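Local atomic coordinates of chitin binding protein (Tectaria macrodonta, PDB entry 6IF7), a protein that is insecticidal and chitin-binding, and probably acts as a copper-dependent lytic polysaccharide monooxygenase of family AA10. Residues G2-P7 with I161-Q166; Y12-E17 with P25-A30; Y40-V45 with R96-A101. All coordinates share one frame; numbering follows the deposited sequence.

Contact 1 (G2-P7 with I161-Q166); sequences GSMEDP and IYVIWQ
The indole of Trp165 meets Gly2 with its edge. Ring atom CZ3 lies 4.2 Å from Gly2 N, which sits near the plane of the ring. Phe107 stacks on the indole. Tyr97 meets it steeply, with the planes about 65° apart, and Phe174 and the copper ligand His103 at shallower tilts. Trp165 CG stands anti to the backbone N (chi1 -176°), and this carries the ring toward Gly2, the residue after the copper ligand His1. The indole comes within about 5 Å of the copper ion, so it belongs to the aromatic surroundings of the metal site.

Further along, the contact is purely apolar. The side chains of Met4 and Val163 cross at about a right angle. Met4 CG is 3.8 Å from Val163 CG2, and Met4 SD reaches the same methyl at 4.0 Å. Pro7, which follows a cis peptide bond, brings CG to 4.2 Å from Ile161 CD1.

No hydrogen bond joins the two segments. Their directions differ by 158°, and the CA atoms of Met4 and Val163 are 7.6 Å apart. This is the face-to-face packing of two sheets in the beta-sandwich core of the LPMO fold. Strand 2-6 pairs with strand 95-99, with a classic bulge where Glu5 and Asp6 both face Arg96. Strand 159-167 lies in the other sheet, between strands 105-111 and 173-182, and Phe109 touches both Met4 and Val163.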
ATOM      1  N   GLY A   2      -4.452   4.762  -9.128  1.00 27.03           N
ATOM      2  CA  GLY A   2      -3.837   3.435  -9.076  1.00 25.54           C
ATOM      3  C   GLY A   2      -3.610   2.947  -7.666  1.00 24.27           C
ATOM      4  O   GLY A   2      -4.078   3.543  -6.707  1.00 24.40           O
ATOM      5  N   SER A   3      -2.882   1.850  -7.568  1.00 23.03           N
ATOM      6  CA  SER A   3      -2.454   1.269  -6.306  1.00 22.79           C
ATOM      7  C   SER A   3      -1.328   0.264  -6.652  1.00 24.46           C
ATOM      8  O   SER A   3      -1.025   0.069  -7.842  1.00 23.99           O
ATOM      9  CB  SER A   3      -3.616   0.542  -5.613  1.00 23.21           C
ATOM     10  OG  SER A   3      -3.344   0.309  -4.237  1.00 22.84           O
ATOM     11  N   MET A   4      -0.746  -0.367  -5.625  1.00 24.58           N
ATOM     12  CA  MET A   4       0.264  -1.407  -5.813  1.00 24.74           C
ATOM     13  C   MET A   4      -0.338  -2.679  -6.360  1.00 25.37           C
ATOM     14  O   MET A   4      -1.397  -3.155  -5.909  1.00 23.22           O
ATOM     15  CB  MET A   4       1.042  -1.725  -4.525  1.00 23.97           C
ATOM     16  CG  MET A   4       2.153  -0.739  -4.226  1.00 24.78           C
ATOM     17  SD  MET A   4       3.536  -0.798  -5.417  1.00 24.31           S
ATOM     18  CE  MET A   4       4.368  -2.273  -4.860  1.00 27.10           C
ATOM     19  N   GLU A   5       0.369  -3.201  -7.357  1.00 25.41           N
ATOM     20  CA  GLU A   5       0.009  -4.419  -8.059  1.00 26.16           C
ATOM     21  C   GLU A   5       0.873  -5.593  -7.616  1.00 25.74           C
ATOM     22  O   GLU A   5       0.368  -6.702  -7.491  1.00 23.66           O
ATOM     23  CB  GLU A   5       0.156  -4.229  -9.573  1.00 26.27           C
ATOM     24  CG  GLU A   5      -0.249  -5.447 -10.392  1.00 26.58           C
ATOM     25  CD  GLU A   5      -0.085  -5.225 -11.878  1.00 27.29           C
ATOM     26  OE1 GLU A   5      -1.039  -5.516 -12.591  1.00 27.44           O
ATOM     27  OE2 GLU A   5       0.981  -4.746 -12.330  1.00 28.99           O
ATOM     28  N   ASP A   6       2.162  -5.363  -7.383  1.00 24.94           N
ATOM     29  CA  ASP A   6       3.041  -6.448  -6.963  1.00 25.22           C
ATOM     30  C   ASP A   6       4.152  -5.872  -6.079  1.00 24.75           C
ATOM     31  O   ASP A   6       4.966  -5.103  -6.588  1.00 23.51           O
ATOM     32  CB  ASP A   6       3.600  -7.144  -8.196  1.00 24.47           C
ATOM     33  CG  ASP A   6       4.211  -8.500  -7.900  1.00 25.33           C
ATOM     34  OD1 ASP A   6       3.674  -9.287  -7.081  1.00 25.98           O
ATOM     35  OD2 ASP A   6       5.251  -8.787  -8.527  1.00 26.73           O
ATOM     36  N   PRO A   7       4.163  -6.170  -4.770  1.00 24.77           N
ATOM     37  CA  PRO A   7       3.111  -6.907  -4.059  1.00 24.87           C
ATOM     38  C   PRO A   7       1.789  -6.146  -3.966  1.00 24.20           C
ATOM     39  O   PRO A   7       1.770  -4.965  -3.590  1.00 22.08           O
ATOM     40  CB  PRO A   7       3.678  -7.056  -2.638  1.00 26.63           C
ATOM     41  CG  PRO A   7       4.549  -5.852  -2.462  1.00 26.57           C
ATOM     42  CD  PRO A   7       5.133  -5.575  -3.830  1.00 26.49           C
ATOM     43  N   ILE A 161       4.533  -3.334   3.308  1.00 23.85           N
ATOM     44  CA  ILE A 161       5.144  -2.318   2.497  1.00 24.24           C
ATOM     45  C   ILE A 161       4.122  -1.200   2.259  1.00 24.13           C
ATOM     46  O   ILE A 161       2.994  -1.450   1.812  1.00 23.92           O
ATOM     47  CB  ILE A 161       5.669  -2.931   1.208  1.00 25.09           C
ATOM     48  CG1 ILE A 161       6.841  -3.854   1.575  1.00 27.41           C
ATOM     49  CG2 ILE A 161       6.085  -1.852   0.223  1.00 25.70           C
ATOM     50  CD1 ILE A 161       7.365  -4.669   0.435  1.00 29.93           C
ATOM     51  N   TYR A 162       4.538   0.016   2.603  1.00 23.11           N
ATOM     52  CA  TYR A 162       3.750   1.220   2.447  1.00 23.71           C
ATOM     53  C   TYR A 162       4.359   2.033   1.307  1.00 24.65           C
ATOM     54  O   TYR A 162       5.559   2.369   1.322  1.00 22.93           O
ATOM     55  CB  TYR A 162       3.767   2.030   3.726  1.00 24.50           C
ATOM     56  CG  TYR A 162       2.678   3.085   3.860  1.00 24.96           C
ATOM     57  CD1 TYR A 162       1.328   2.738   3.811  1.00 25.29           C
ATOM     58  CD2 TYR A 162       2.999   4.415   4.109  1.00 25.55           C
ATOM     59  CE1 TYR A 162       0.324   3.695   3.973  1.00 26.47           C
ATOM     60  CE2 TYR A 162       2.011   5.376   4.289  1.00 25.91           C
ATOM     61  CZ  TYR A 162       0.676   5.026   4.213  1.00 26.37           C
ATOM     62  OH  TYR A 162      -0.294   5.998   4.391  1.00 27.91           O
ATOM     63  N   VAL A 163       3.534   2.303   0.301  1.00 23.90           N
ATOM     64  CA  VAL A 163       3.953   3.071  -0.862  1.00 23.71           C
ATOM     65  C   VAL A 163       3.155   4.363  -0.903  1.00 23.49           C
ATOM     66  O   VAL A 163       1.911   4.351  -0.864  1.00 22.62           O
ATOM     67  CB  VAL A 163       3.834   2.241  -2.155  1.00 23.65           C
ATOM     68  CG1 VAL A 163       4.338   3.016  -3.368  1.00 24.14           C
ATOM     69  CG2 VAL A 163       4.649   0.974  -1.984  1.00 24.00           C
ATOM     70  N   ILE A 164       3.895   5.473  -0.952  1.00 23.45           N
ATOM     71  CA  ILE A 164       3.338   6.799  -1.113  1.00 23.81           C
ATOM     72  C   ILE A 164       3.689   7.297  -2.522  1.00 23.74           C
ATOM     73  O   ILE A 164       4.869   7.373  -2.878  1.00 25.37           O
ATOM     74  CB  ILE A 164       3.924   7.773  -0.058  1.00 24.16           C
ATOM     75  CG1 ILE A 164       3.686   7.250   1.350  1.00 23.71           C
ATOM     76  CG2 ILE A 164       3.321   9.159  -0.224  1.00 24.25           C
ATOM     77  CD1 ILE A 164       4.508   7.934   2.430  1.00 24.66           C
ATOM     78  N   TRP A 165       2.677   7.634  -3.319  1.00 23.99           N
ATOM     79  CA  TRP A 165       2.861   8.190  -4.679  1.00 24.26           C
ATOM     80  C   TRP A 165       2.521   9.675  -4.635  1.00 25.98           C
ATOM     81  O   TRP A 165       1.342  10.039  -4.629  1.00 25.38           O
ATOM     82  CB  TRP A 165       1.948   7.446  -5.669  1.00 24.69           C
ATOM     83  CG  TRP A 165       2.062   7.818  -7.142  1.00 25.92           C
ATOM     84  CD1 TRP A 165       3.124   8.397  -7.766  1.00 27.00           C
ATOM     85  CD2 TRP A 165       1.091   7.543  -8.175  1.00 26.21           C
ATOM     86  NE1 TRP A 165       2.861   8.540  -9.115  1.00 27.58           N
ATOM     87  CE2 TRP A 165       1.623   8.015  -9.387  1.00 26.50           C
ATOM     88  CE3 TRP A 165      -0.196   6.965  -8.177  1.00 26.44           C
ATOM     89  CZ2 TRP A 165       0.927   7.917 -10.612  1.00 27.37           C
ATOM     90  CZ3 TRP A 165      -0.889   6.879  -9.381  1.00 26.79           C
ATOM     91  CH2 TRP A 165      -0.323   7.344 -10.587  1.00 26.70           C
ATOM     92  N   GLN A 166       3.548  10.528  -4.564  1.00 27.90           N
ATOM     93  CA  GLN A 166       3.367  11.993  -4.535  1.00 28.76           C
ATOM     94  C   GLN A 166       3.491  12.559  -5.968  1.00 29.28           C
ATOM     95  O   GLN A 166       4.507  12.376  -6.637  1.00 29.08           O
ATOM     96  CB  GLN A 166       4.392  12.637  -3.577  1.00 28.07           C
ATOM     97  CG  GLN A 166       4.335  14.163  -3.450  1.00 28.73           C
ATOM     98  CD  GLN A 166       3.001  14.710  -2.925  1.00 28.20           C
ATOM     99  OE1 GLN A 166       2.704  14.630  -1.738  1.00 28.27           O
ATOM    100  NE2 GLN A 166       2.210  15.290  -3.811  1.00 28.63           N
TER

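Contact 2 (Y12-E17 with P25-A30); sequences YRCRLE and PACQAA
Cys14 and Cys27 each turn SG anti to their own carbonyl carbon, with chi1 of -66° and -72°, and so bring the two sulfurs into a disulfide. The bond ties helix 10-16 to helix 25-34, two short helices separated by a loop and lying away from the copper site. The S-S distance, Cys14 SG to Cys27 SG, is 2.1 Å. Its chi3 of -83° gives a left-handed bridge. The CA atoms of Cys14 and Cys27 are 5.3 Å apart, so the helices meet closely at this point.

Glu17 completes the contact from the first residue past its helix. Its chain is extended beyond CG and lays a face of the carboxylate over Cys27 SG. Glu17 OE1 accepts a hydrogen bond from Ser24 N and a weak one from Thr23 N, so the carboxylate joins the end of one helix to the loop leading into the next. With an alanine here, Ser24 N would probably lose this acceptor and a gap would open over Cys27 SG. Phe39 of helix 36-40 packs against both Cys14 and Ala30. The carboxylate comes nearest to the bridge where Glu17 OE1 lies 3.2 Å from Cys27 CB and 3.3 Å from Cys27 SG.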
ATOM      1  N   TYR A  12      -6.656  -3.228  -3.755  1.00 24.91           N
ATOM      2  CA  TYR A  12      -6.776  -3.819  -5.090  1.00 23.97           C
ATOM      3  C   TYR A  12      -7.045  -5.307  -5.021  1.00 24.48           C
ATOM      4  O   TYR A  12      -7.852  -5.808  -5.802  1.00 25.21           O
ATOM      5  CB  TYR A  12      -5.552  -3.514  -5.936  1.00 24.98           C
ATOM      6  CG  TYR A  12      -5.615  -4.010  -7.381  1.00 24.87           C
ATOM      7  CD1 TYR A  12      -6.790  -3.905  -8.145  1.00 25.20           C
ATOM      8  CD2 TYR A  12      -4.472  -4.539  -7.998  1.00 25.80           C
ATOM      9  CE1 TYR A  12      -6.826  -4.307  -9.479  1.00 25.96           C
ATOM     10  CE2 TYR A  12      -4.491  -4.975  -9.337  1.00 26.08           C
ATOM     11  CZ  TYR A  12      -5.678  -4.875 -10.073  1.00 25.53           C
ATOM     12  OH  TYR A  12      -5.704  -5.321 -11.376  1.00 23.97           O
ATOM     13  N   ARG A  13      -6.413  -6.016  -4.086  1.00 24.95           N
ATOM     14  CA  ARG A  13      -6.719  -7.442  -3.849  1.00 26.00           C
ATOM     15  C   ARG A  13      -8.189  -7.693  -3.455  1.00 25.81           C
ATOM     16  O   ARG A  13      -8.831  -8.608  -3.985  1.00 23.36           O
ATOM     17  CB  ARG A  13      -5.808  -8.019  -2.762  1.00 27.30           C
ATOM     18  CG  ARG A  13      -6.078  -9.491  -2.428  1.00 29.82           C
ATOM     19  CD  ARG A  13      -5.125 -10.063  -1.360  1.00 30.87           C
ATOM     20  NE  ARG A  13      -3.916 -10.636  -1.948  1.00 31.12           N
ATOM     21  CZ  ARG A  13      -3.848 -11.793  -2.603  1.00 33.78           C
ATOM     22  NH1 ARG A  13      -4.919 -12.559  -2.757  1.00 37.52           N
ATOM     23  NH2 ARG A  13      -2.687 -12.201  -3.104  1.00 37.88           N
ATOM     24  N   CYS A  14      -8.704  -6.914  -2.503  1.00 25.65           N
ATOM     25  CA  CYS A  14     -10.111  -7.056  -2.102  1.00 28.13           C
ATOM     26  C   CYS A  14     -11.057  -6.759  -3.278  1.00 28.42           C
ATOM     27  O   CYS A  14     -12.021  -7.490  -3.481  1.00 31.19           O
ATOM     28  CB  CYS A  14     -10.450  -6.231  -0.858  1.00 28.68           C
ATOM     29  SG  CYS A  14      -9.599  -6.801   0.639  1.00 30.34           S
ATOM     30  N   ARG A  15     -10.739  -5.756  -4.093  1.00 26.21           N
ATOM     31  CA  ARG A  15     -11.456  -5.569  -5.364  1.00 26.74           C
ATOM     32  C   ARG A  15     -11.478  -6.832  -6.222  1.00 27.89           C
ATOM     33  O   ARG A  15     -12.533  -7.189  -6.760  1.00 26.00           O
ATOM     34  CB  ARG A  15     -10.852  -4.422  -6.190  1.00 27.11           C
ATOM     35  CG  ARG A  15     -11.361  -4.318  -7.624  1.00 28.61           C
ATOM     36  CD  ARG A  15     -12.801  -3.836  -7.649  1.00 29.85           C
ATOM     37  NE  ARG A  15     -13.405  -3.942  -8.981  1.00 30.77           N
ATOM     38  CZ  ARG A  15     -14.007  -5.022  -9.476  1.00 29.99           C
ATOM     39  NH1 ARG A  15     -14.099  -6.146  -8.795  1.00 31.00           N
ATOM     40  NH2 ARG A  15     -14.522  -4.973 -10.685  1.00 30.89           N
ATOM     41  N   LEU A  16     -10.316  -7.474  -6.381  1.00 27.68           N
ATOM     42  CA  LEU A  16     -10.211  -8.663  -7.235  1.00 27.85           C
ATOM     43  C   LEU A  16     -10.870  -9.895  -6.648  1.00 29.32           C
ATOM     44  O   LEU A  16     -11.172 -10.827  -7.376  1.00 29.26           O
ATOM     45  CB  LEU A  16      -8.761  -8.951  -7.619  1.00 26.68           C
ATOM     46  CG  LEU A  16      -8.135  -7.907  -8.542  1.00 26.08           C
ATOM     47  CD1 LEU A  16      -6.707  -8.318  -8.875  1.00 28.10           C
ATOM     48  CD2 LEU A  16      -8.925  -7.702  -9.841  1.00 26.40           C
ATOM     49  N   GLU A  17     -11.122  -9.897  -5.346  1.00 31.82           N
ATOM     50  CA  GLU A  17     -11.938 -10.944  -4.743  1.00 35.64           C
ATOM     51  C   GLU A  17     -13.448 -10.721  -4.929  1.00 38.07           C
ATOM     52  O   GLU A  17     -14.216 -11.580  -4.521  1.00 41.29           O
ATOM     53  CB  GLU A  17     -11.636 -11.062  -3.261  1.00 36.37           C
ATOM     54  CG  GLU A  17     -10.226 -11.491  -2.953  1.00 35.00           C
ATOM     55  CD  GLU A  17     -10.013 -11.692  -1.466  1.00 37.94           C
ATOM     56  OE1 GLU A  17     -11.018 -11.623  -0.731  1.00 40.54           O
ATOM     57  OE2 GLU A  17      -8.856 -11.922  -1.031  1.00 37.19           O
ATOM     58  N   PRO A  25     -11.343 -14.044   4.485  1.00 28.95           N
ATOM     59  CA  PRO A  25     -11.880 -13.479   5.732  1.00 30.35           C
ATOM     60  C   PRO A  25     -11.513 -11.992   5.954  1.00 31.20           C
ATOM     61  O   PRO A  25     -12.375 -11.180   6.336  1.00 32.32           O
ATOM     62  CB  PRO A  25     -11.238 -14.356   6.814  1.00 29.77           C
ATOM     63  CG  PRO A  25     -10.967 -15.664   6.136  1.00 29.43           C
ATOM     64  CD  PRO A  25     -10.638 -15.326   4.719  1.00 29.06           C
ATOM     65  N   ALA A  26     -10.261 -11.626   5.690  1.00 29.40           N
ATOM     66  CA  ALA A  26      -9.852 -10.235   5.890  1.00 28.54           C
ATOM     67  C   ALA A  26     -10.609  -9.274   4.959  1.00 26.58           C
ATOM     68  O   ALA A  26     -11.028  -8.216   5.382  1.00 24.88           O
ATOM     69  CB  ALA A  26      -8.347 -10.088   5.741  1.00 28.11           C
ATOM     70  N   CYS A  27     -10.773  -9.636   3.694  1.00 27.41           N
ATOM     71  CA  CYS A  27     -11.524  -8.788   2.757  1.00 26.85           C
ATOM     72  C   CYS A  27     -13.004  -8.744   3.085  1.00 27.64           C
ATOM     73  O   CYS A  27     -13.638  -7.704   2.897  1.00 27.28           O
ATOM     74  CB  CYS A  27     -11.331  -9.229   1.305  1.00 27.33           C
ATOM     75  SG  CYS A  27      -9.695  -8.883   0.612  1.00 31.72           S
ATOM     76  N   GLN A  28     -13.561  -9.870   3.556  1.00 29.56           N
ATOM     77  CA  GLN A  28     -14.948  -9.900   4.013  1.00 29.66           C
ATOM     78  C   GLN A  28     -15.175  -8.857   5.099  1.00 29.01           C
ATOM     79  O   GLN A  28     -16.107  -8.059   5.009  1.00 29.91           O
ATOM     80  CB  GLN A  28     -15.296 -11.268   4.568  1.00 31.34           C
ATOM     81  CG  GLN A  28     -15.536 -12.328   3.514  1.00 33.53           C
ATOM     82  CD  GLN A  28     -15.739 -13.679   4.153  1.00 35.73           C
ATOM     83  OE1 GLN A  28     -16.369 -13.801   5.205  1.00 39.88           O
ATOM     84  NE2 GLN A  28     -15.195 -14.687   3.545  1.00 36.85           N
ATOM     85  N   ALA A  29     -14.299  -8.876   6.103  1.00 29.37           N
ATOM     86  CA  ALA A  29     -14.334  -7.905   7.192  1.00 31.25           C
ATOM     87  C   ALA A  29     -14.176  -6.475   6.673  1.00 31.07           C
ATOM     88  O   ALA A  29     -14.933  -5.582   7.060  1.00 30.40           O
ATOM     89  CB  ALA A  29     -13.251  -8.218   8.215  1.00 31.57           C
ATOM     90  N   ALA A  30     -13.217  -6.277   5.769  1.00 29.62           N
ATOM     91  CA  ALA A  30     -12.932  -4.950   5.204  1.00 31.22           C
ATOM     92  C   ALA A  30     -14.098  -4.365   4.376  1.00 33.12           C
ATOM     93  O   ALA A  30     -14.416  -3.165   4.488  1.00 31.67           O
ATOM     94  CB  ALA A  30     -11.659  -4.995   4.360  1.00 29.70           C
TER

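Contact 3 (Y40-V45 with R96-A101); sequences YDWNEV and RYIATA
Ile98 is the first residue of 96-101 to meet 40-45. Its CG2 methyl approaches the six-membered ring of Trp42 obliquely, at 3.7 Å from Trp42 CH2 and about as far from Trp42 CZ3. The two side chains cross at about a right angle. Ile98 chi1 of -179° sends CG1 anti to the backbone N and leaves CG2 as the branch that touches the indole. Ala99 points its methyl the other way, against Tyr145 of strand 144-147.

Thr100 makes two contacts with two branches. Its side chain and that of Trp42 come from opposite directions, and Thr100 CG2 meets the ring obliquely, 3.7 Å from Trp42 CH2. Its OG1 accepts a hydrogen bond from Asn43 ND2 at 2.9 Å. The N-H...O angle is 155°, and OG1 lies 16° out of the amide plane, so the bond is short and only slightly bent. OG1 also makes a weak hydrogen bond with His1 O.

Trp42 and Asn43 are the central residues of a type I beta turn from Asp41 to Glu44, closed by Glu44 N to Asp41 O at 3.2 Å. Asn43 CB lies 3.8 Å above one face of the Trp42 ring, toward its rim. On the helix 10-16 side, Tyr12, Val11 and Arg15 pack against the indole.

The chemistry is mixed. Methyls of Ile98 and Thr100 pack against the indole, while one directional bond holds the Asn43 amide toward Thr100. Glu44 OE2 bonds His1 NE2. Glu44 and Thr100 are thus second-shell residues that probably help to position this copper ligand.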
ATOM      1  N   TYR A  40     -14.639  -0.637  -5.366  1.00 30.20           N
ATOM      2  CA  TYR A  40     -14.672  -0.283  -6.771  1.00 30.73           C
ATOM      3  C   TYR A  40     -13.860   0.988  -7.023  1.00 30.06           C
ATOM      4  O   TYR A  40     -13.394   1.176  -8.126  1.00 31.51           O
ATOM      5  CB  TYR A  40     -16.104  -0.120  -7.279  1.00 31.65           C
ATOM      6  CG  TYR A  40     -16.900  -1.402  -7.233  1.00 30.66           C
ATOM      7  CD1 TYR A  40     -16.517  -2.500  -7.994  1.00 30.92           C
ATOM      8  CD2 TYR A  40     -18.022  -1.521  -6.416  1.00 29.69           C
ATOM      9  CE1 TYR A  40     -17.248  -3.678  -7.971  1.00 29.81           C
ATOM     10  CE2 TYR A  40     -18.762  -2.686  -6.387  1.00 29.82           C
ATOM     11  CZ  TYR A  40     -18.364  -3.761  -7.169  1.00 29.59           C
ATOM     12  OH  TYR A  40     -19.057  -4.936  -7.109  1.00 31.62           O
ATOM     13  N   ASP A  41     -13.692   1.839  -6.003  1.00 30.72           N
ATOM     14  CA  ASP A  41     -12.765   2.983  -6.045  1.00 29.95           C
ATOM     15  C   ASP A  41     -11.387   2.656  -5.442  1.00 29.32           C
ATOM     16  O   ASP A  41     -10.784   3.499  -4.741  1.00 28.03           O
ATOM     17  CB  ASP A  41     -13.356   4.186  -5.293  1.00 33.12           C
ATOM     18  CG  ASP A  41     -14.754   4.561  -5.763  1.00 33.59           C
ATOM     19  OD1 ASP A  41     -15.155   4.136  -6.865  1.00 34.43           O
ATOM     20  OD2 ASP A  41     -15.443   5.272  -5.012  1.00 31.27           O
ATOM     21  N   TRP A  42     -10.866   1.458  -5.743  1.00 28.33           N
ATOM     22  CA  TRP A  42      -9.569   0.989  -5.190  1.00 27.68           C
ATOM     23  C   TRP A  42      -8.395   1.880  -5.619  1.00 27.14           C
ATOM     24  O   TRP A  42      -7.343   1.931  -4.945  1.00 26.68           O
ATOM     25  CB  TRP A  42      -9.283  -0.481  -5.570  1.00 27.01           C
ATOM     26  CG  TRP A  42      -9.211  -0.690  -7.043  1.00 27.31           C
ATOM     27  CD1 TRP A  42     -10.235  -1.032  -7.863  1.00 29.47           C
ATOM     28  CD2 TRP A  42      -8.070  -0.507  -7.880  1.00 27.22           C
ATOM     29  NE1 TRP A  42      -9.801  -1.108  -9.169  1.00 30.05           N
ATOM     30  CE2 TRP A  42      -8.473  -0.782  -9.205  1.00 28.08           C
ATOM     31  CE3 TRP A  42      -6.737  -0.164  -7.640  1.00 27.85           C
ATOM     32  CZ2 TRP A  42      -7.595  -0.714 -10.282  1.00 26.93           C
ATOM     33  CZ3 TRP A  42      -5.851  -0.116  -8.725  1.00 26.33           C
ATOM     34  CH2 TRP A  42      -6.283  -0.384 -10.016  1.00 26.78           C
ATOM     35  N   ASN A  43      -8.580   2.578  -6.734  1.00 25.15           N
ATOM     36  CA  ASN A  43      -7.526   3.405  -7.316  1.00 27.85           C
ATOM     37  C   ASN A  43      -7.448   4.831  -6.768  1.00 28.17           C
ATOM     38  O   ASN A  43      -6.659   5.646  -7.266  1.00 28.68           O
ATOM     39  CB  ASN A  43      -7.675   3.425  -8.851  1.00 29.50           C
ATOM     40  CG  ASN A  43      -8.987   4.049  -9.315  1.00 31.18           C
ATOM     41  OD1 ASN A  43      -9.886   4.313  -8.521  1.00 32.59           O
ATOM     42  ND2 ASN A  43      -9.100   4.272 -10.615  1.00 32.23           N
ATOM     43  N   GLU A  44      -8.259   5.133  -5.756  1.00 27.61           N
ATOM     44  CA  GLU A  44      -8.382   6.486  -5.268  1.00 29.00           C
ATOM     45  C   GLU A  44      -8.300   6.540  -3.740  1.00 27.32           C
ATOM     46  O   GLU A  44      -9.096   7.220  -3.088  1.00 27.91           O
ATOM     47  CB  GLU A  44      -9.680   7.130  -5.809  1.00 32.11           C
ATOM     48  CG  GLU A  44      -9.635   8.647  -5.790  1.00 37.08           C
ATOM     49  CD  GLU A  44     -10.899   9.292  -6.310  1.00 38.24           C
ATOM     50  OE1 GLU A  44     -11.925   9.227  -5.627  1.00 39.80           O
ATOM     51  OE2 GLU A  44     -10.850   9.882  -7.397  1.00 41.25           O
ATOM     52  N   VAL A  45      -7.311   5.852  -3.172  1.00 25.34           N
ATOM     53  CA  VAL A  45      -6.924   6.085  -1.771  1.00 25.66           C
ATOM     54  C   VAL A  45      -5.987   7.305  -1.761  1.00 27.41           C
ATOM     55  O   VAL A  45      -4.771   7.201  -1.611  1.00 26.01           O
ATOM     56  CB  VAL A  45      -6.305   4.840  -1.112  1.00 25.56           C
ATOM     57  CG1 VAL A  45      -6.042   5.096   0.358  1.00 26.62           C
ATOM     58  CG2 VAL A  45      -7.227   3.630  -1.303  1.00 25.38           C
ATOM     59  N   ARG A  96       5.503  -3.754  -9.066  1.00 27.51           N
ATOM     60  CA  ARG A  96       4.567  -3.163 -10.037  1.00 27.35           C
ATOM     61  C   ARG A  96       3.535  -2.332  -9.315  1.00 27.09           C
ATOM     62  O   ARG A  96       3.014  -2.768  -8.304  1.00 26.02           O
ATOM     63  CB  ARG A  96       3.858  -4.247 -10.837  1.00 26.78           C
ATOM     64  CG  ARG A  96       4.782  -5.222 -11.551  1.00 26.96           C
ATOM     65  CD  ARG A  96       5.435  -4.603 -12.765  1.00 28.15           C
ATOM     66  NE  ARG A  96       6.298  -5.578 -13.446  1.00 28.36           N
ATOM     67  CZ  ARG A  96       7.629  -5.710 -13.300  1.00 28.13           C
ATOM     68  NH1 ARG A  96       8.356  -4.922 -12.490  1.00 27.64           N
ATOM     69  NH2 ARG A  96       8.258  -6.645 -14.005  1.00 27.42           N
ATOM     70  N   TYR A  97       3.264  -1.131  -9.842  1.00 28.27           N
ATOM     71  CA  TYR A  97       2.197  -0.231  -9.369  1.00 26.93           C
ATOM     72  C   TYR A  97       1.280  -0.018 -10.557  1.00 26.09           C
ATOM     73  O   TYR A  97       1.679   0.611 -11.561  1.00 25.25           O
ATOM     74  CB  TYR A  97       2.771   1.122  -8.903  1.00 26.31           C
ATOM     75  CG  TYR A  97       1.775   2.017  -8.174  1.00 27.54           C
ATOM     76  CD1 TYR A  97       0.762   2.705  -8.847  1.00 26.94           C
ATOM     77  CD2 TYR A  97       1.855   2.174  -6.799  1.00 28.54           C
ATOM     78  CE1 TYR A  97      -0.135   3.493  -8.161  1.00 27.14           C
ATOM     79  CE2 TYR A  97       0.968   2.968  -6.114  1.00 27.65           C
ATOM     80  CZ  TYR A  97      -0.021   3.616  -6.791  1.00 28.13           C
ATOM     81  OH  TYR A  97      -0.869   4.403  -6.043  1.00 32.38           O
ATOM     82  N   ILE A  98       0.060  -0.537 -10.445  1.00 25.54           N
ATOM     83  CA  ILE A  98      -0.918  -0.437 -11.536  1.00 26.20           C
ATOM     84  C   ILE A  98      -1.544   0.957 -11.506  1.00 27.33           C
ATOM     85  O   ILE A  98      -2.026   1.431 -10.455  1.00 26.40           O
ATOM     86  CB  ILE A  98      -2.003  -1.561 -11.542  1.00 26.94           C
ATOM     87  CG1 ILE A  98      -2.974  -1.375 -12.737  1.00 27.08           C
ATOM     88  CG2 ILE A  98      -2.813  -1.612 -10.250  1.00 27.61           C
ATOM     89  CD1 ILE A  98      -3.846  -2.585 -13.026  1.00 26.76           C
ATOM     90  N   ALA A  99      -1.494   1.611 -12.659  1.00 28.11           N
ATOM     91  CA  ALA A  99      -1.993   2.962 -12.809  1.00 29.98           C
ATOM     92  C   ALA A  99      -3.129   2.936 -13.830  1.00 31.72           C
ATOM     93  O   ALA A  99      -2.904   2.673 -15.005  1.00 31.03           O
ATOM     94  CB  ALA A  99      -0.876   3.898 -13.248  1.00 29.37           C
ATOM     95  N   THR A 100      -4.356   3.175 -13.352  1.00 33.20           N
ATOM     96  CA  THR A 100      -5.519   3.419 -14.219  1.00 32.39           C
ATOM     97  C   THR A 100      -5.362   4.761 -14.968  1.00 32.60           C
ATOM     98  O   THR A 100      -5.873   4.920 -16.065  1.00 31.08           O
ATOM     99  CB  THR A 100      -6.843   3.423 -13.416  1.00 31.89           C
ATOM    100  OG1 THR A 100      -6.804   4.455 -12.429  1.00 34.90           O
ATOM    101  CG2 THR A 100      -7.056   2.098 -12.709  1.00 32.22           C
ATOM    102  N   ALA A 101      -4.668   5.710 -14.352  1.00 33.70           N
ATOM    103  CA  ALA A 101      -4.256   6.964 -14.989  1.00 35.75           C
ATOM    104  C   ALA A 101      -2.863   7.308 -14.479  1.00 33.91           C
ATOM    105  O   ALA A 101      -2.676   7.508 -13.271  1.00 35.52           O
ATOM    106  CB  ALA A 101      -5.232   8.089 -14.636  1.00 36.78           C
TER

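In the fold
Contact 1 lies in the core, whereas contact 3 is at the surface and contact 2 is partly buried on the helical side. Contacts 1 and 3 hold the same sheet: strands 2-6 and 95-99 are neighbours in it, joined by probable backbone hydrogen bonds such as Glu5 N to Arg96 O. Their centres are about 9 Å apart, and both come close to the copper. Contact 2 stands further off, its centre about 17 Å from that of contact 1, but Tyr12 and Arg15 pack on Trp42 of contact 3. Chemistry follows place: largely apolar packing between sheets, a covalent bridge between helices, and a polar bond with methyl packing near the metal.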